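Long-range contact in transcriptional regulator (Streptococcus thermophilus LMD-9, PDB 5JUF), which probably activates transcription of competence genes as an RNPP-family quorum sensor of the ComRS cell-to-cell communication system, joining a helix-turn-helix to a tetratricopeptide-type helical domain: residues 168-173 with 182-187. Sequence-based numbering, arbitrary orientation.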
loop_
_atom_site.group_PDB
_atom_site.type_symbol
_atom_site.label_atom_id
_atom_site.label_comp_id
_atom_site.label_asym_id
_atom_site.label_seq_id
_atom_site.Cartn_x
_atom_site.Cartn_y
_atom_site.Cartn_z
ATOM N N TYR A 168 0.637 -4.541 -1.726
ATOM C CA TYR A 168 0.123 -5.909 -1.713
ATOM C C TYR A 168 0.402 -6.623 -3.033
ATOM O O TYR A 168 0.620 -7.841 -3.043
ATOM C CB TYR A 168 -1.377 -5.902 -1.409
ATOM C CG TYR A 168 -1.918 -7.189 -0.828
ATOM C CD1 TYR A 168 -1.312 -7.777 0.270
ATOM C CD2 TYR A 168 -3.053 -7.789 -1.350
ATOM C CE1 TYR A 168 -1.814 -8.943 0.839
ATOM C CE2 TYR A 168 -3.578 -8.972 -0.785
ATOM C CZ TYR A 168 -2.941 -9.544 0.306
ATOM O OH TYR A 168 -3.430 -10.703 0.888
ATOM N N TYR A 169 0.403 -5.881 -4.147
ATOM C CA TYR A 169 0.845 -6.428 -5.430
ATOM C C TYR A 169 2.304 -6.889 -5.367
ATOM O O TYR A 169 2.630 -8.011 -5.779
ATOM C CB TYR A 169 0.636 -5.383 -6.525
ATOM C CG TYR A 169 1.467 -5.560 -7.792
ATOM C CD1 TYR A 169 1.329 -6.688 -8.599
ATOM C CD2 TYR A 169 2.371 -4.582 -8.187
ATOM C CE1 TYR A 169 2.077 -6.837 -9.764
ATOM C CE2 TYR A 169 3.126 -4.729 -9.358
ATOM C CZ TYR A 169 2.964 -5.862 -10.137
ATOM O OH TYR A 169 3.697 -6.006 -11.294
ATOM N N PHE A 170 3.192 -6.060 -4.814
ATOM C CA PHE A 170 4.585 -6.496 -4.647
ATOM C C PHE A 170 4.676 -7.739 -3.762
ATOM O O PHE A 170 5.500 -8.632 -4.011
ATOM C CB PHE A 170 5.433 -5.359 -4.066
ATOM C CG PHE A 170 5.568 -4.170 -4.977
ATOM C CD1 PHE A 170 5.519 -4.323 -6.355
ATOM C CD2 PHE A 170 5.733 -2.897 -4.453
ATOM C CE1 PHE A 170 5.639 -3.228 -7.196
ATOM C CE2 PHE A 170 5.852 -1.800 -5.297
ATOM C CZ PHE A 170 5.807 -1.967 -6.661
ATOM N N PHE A 171 3.824 -7.817 -2.731
ATOM C CA PHE A 171 3.731 -9.007 -1.883
ATOM C C PHE A 171 3.379 -10.252 -2.701
ATOM O O PHE A 171 3.901 -11.341 -2.433
ATOM C CB PHE A 171 2.696 -8.732 -0.778
ATOM C CG PHE A 171 2.634 -9.771 0.332
ATOM C CD1 PHE A 171 3.686 -9.922 1.235
ATOM C CD2 PHE A 171 1.478 -10.522 0.527
ATOM C CE1 PHE A 171 3.602 -10.843 2.272
ATOM C CE2 PHE A 171 1.382 -11.442 1.571
ATOM C CZ PHE A 171 2.454 -11.608 2.438
ATOM N N HIS A 172 2.511 -10.116 -3.717
ATOM C CA HIS A 172 2.232 -11.252 -4.605
ATOM C C HIS A 172 3.472 -11.678 -5.389
ATOM O O HIS A 172 3.592 -12.846 -5.781
ATOM C CB HIS A 172 1.118 -10.922 -5.610
ATOM C CG HIS A 172 -0.268 -10.945 -5.037
ATOM N ND1 HIS A 172 -0.686 -10.072 -4.057
ATOM C CD2 HIS A 172 -1.343 -11.710 -5.344
ATOM C CE1 HIS A 172 -1.956 -10.306 -3.774
ATOM N NE2 HIS A 172 -2.378 -11.297 -4.540
ATOM N N LEU A 173 4.389 -10.752 -5.650
ATOM C CA LEU A 173 5.556 -11.053 -6.473
ATOM C C LEU A 173 6.727 -11.619 -5.680
ATOM O O LEU A 173 7.703 -12.068 -6.292
ATOM C CB LEU A 173 6.025 -9.796 -7.212
ATOM C CG LEU A 173 5.039 -9.134 -8.172
ATOM C CD1 LEU A 173 5.762 -8.032 -8.948
ATOM C CD2 LEU A 173 4.405 -10.144 -9.109
ATOM N N LYS A 182 6.035 -6.424 -18.006
ATOM C CA LYS A 182 5.534 -5.142 -18.497
ATOM C C LYS A 182 4.659 -4.441 -17.458
ATOM O O LYS A 182 4.757 -3.222 -17.283
ATOM C CB LYS A 182 4.759 -5.339 -19.799
ATOM C CG LYS A 182 5.638 -5.712 -20.987
ATOM C CD LYS A 182 4.896 -5.588 -22.306
ATOM C CE LYS A 182 5.822 -5.879 -23.482
ATOM N NZ LYS A 182 5.130 -5.763 -24.799
ATOM N N LEU A 183 3.785 -5.183 -16.780
ATOM C CA LEU A 183 3.023 -4.600 -15.675
ATOM C C LEU A 183 3.944 -4.068 -14.576
ATOM O O LEU A 183 3.721 -2.974 -14.035
ATOM C CB LEU A 183 2.069 -5.637 -15.097
ATOM C CG LEU A 183 1.303 -5.191 -13.845
ATOM C CD1 LEU A 183 0.405 -4.013 -14.196
ATOM C CD2 LEU A 183 0.496 -6.360 -13.284
ATOM N N PHE A 184 4.969 -4.838 -14.212
ATOM C CA PHE A 184 5.855 -4.414 -13.134
ATOM C C PHE A 184 6.557 -3.111 -13.497
ATOM O O PHE A 184 6.600 -2.166 -12.695
ATOM C CB PHE A 184 6.851 -5.536 -12.821
ATOM C CG PHE A 184 7.779 -5.248 -11.662
ATOM C CD1 PHE A 184 7.287 -4.980 -10.397
ATOM C CD2 PHE A 184 9.151 -5.300 -11.837
ATOM C CE1 PHE A 184 8.149 -4.734 -9.340
ATOM C CE2 PHE A 184 10.014 -5.063 -10.783
ATOM C CZ PHE A 184 9.514 -4.781 -9.535
ATOM N N GLU A 185 7.081 -3.029 -14.728
ATOM C CA GLU A 185 7.744 -1.808 -15.181
ATOM C C GLU A 185 6.790 -0.622 -15.176
ATOM O O GLU A 185 7.178 0.494 -14.814
ATOM C CB GLU A 185 8.315 -2.010 -16.586
ATOM C CG GLU A 185 9.494 -2.972 -16.658
ATOM C CD GLU A 185 10.731 -2.441 -15.962
ATOM O OE1 GLU A 185 11.611 -3.255 -15.613
ATOM O OE2 GLU A 185 10.824 -1.211 -15.766
ATOM N N ARG A 186 5.552 -0.838 -15.622
ATOM C CA ARG A 186 4.548 0.217 -15.612
ATOM C C ARG A 186 4.277 0.708 -14.195
ATOM O O ARG A 186 4.250 1.916 -13.941
ATOM C CB ARG A 186 3.266 -0.301 -16.261
ATOM C CG ARG A 186 2.180 0.736 -16.455
ATOM C CD ARG A 186 1.063 0.169 -17.343
ATOM N NE ARG A 186 -0.128 -0.205 -16.581
ATOM C CZ ARG A 186 -1.006 -1.126 -16.971
ATOM N NH1 ARG A 186 -2.060 -1.398 -16.221
ATOM N NH2 ARG A 186 -0.820 -1.789 -18.103
ATOM N N ILE A 187 4.077 -0.219 -13.254
ATOM C CA ILE A 187 3.853 0.175 -11.862
ATOM C C ILE A 187 5.078 0.891 -11.301
ATOM O O ILE A 187 4.953 1.932 -10.643
ATOM C CB ILE A 187 3.474 -1.050 -11.012
ATOM C CG1 ILE A 187 2.171 -1.679 -11.506
ATOM C CG2 ILE A 187 3.314 -0.669 -9.521
ATOM C CD1 ILE A 187 0.944 -0.809 -11.301
#
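Tyr-169 reaches helix 181-192 with its phenol, CG standing anti to the backbone N (chi1 159°). The hydroxyl lands on the backbone of the facing helix, OH lying 3.3 Å from CA of Phe-184. The ring carbons beside it meet apolar groups: CE1 meets CD2 of Leu-183 tip to tip at 3.9 Å, while CE2 lies 3.9 Å from CG1 of Ile-187. With the segment axes no closer than 12.3 Å, long side chains such as Tyr and Phe are needed to meet across the middle. Beside it, Phe-170 brings CE1 within 3.6 Å of CE1 of Phe-184, at the latter's edge, with the planes 83° apart; CZ of Phe-170 also brushes CG2 of Ile-187. Leu-173, one turn after Tyr-169, fills in with CD1 3.7 Å from CD1 of Phe-184; like Leu-183 and Ile-187, it offers branched aliphatic groups that pack against flat rings. These residues join two consecutive, roughly antiparallel helices (145°) of the ComR tetratricopeptide region, a helical hairpin closed by a short loop. Farther out, the Tyr-169 ring stacks on Phe-149 of helix 139-152, which Leu-183 also touches, whereas Phe-170 and Phe-184 both reach Leu-216 of helix 200-219. Away from this contact, His-172 ND1 donates to Tyr-168 O (2.8 Å), and its NE2 bonds Glu-142.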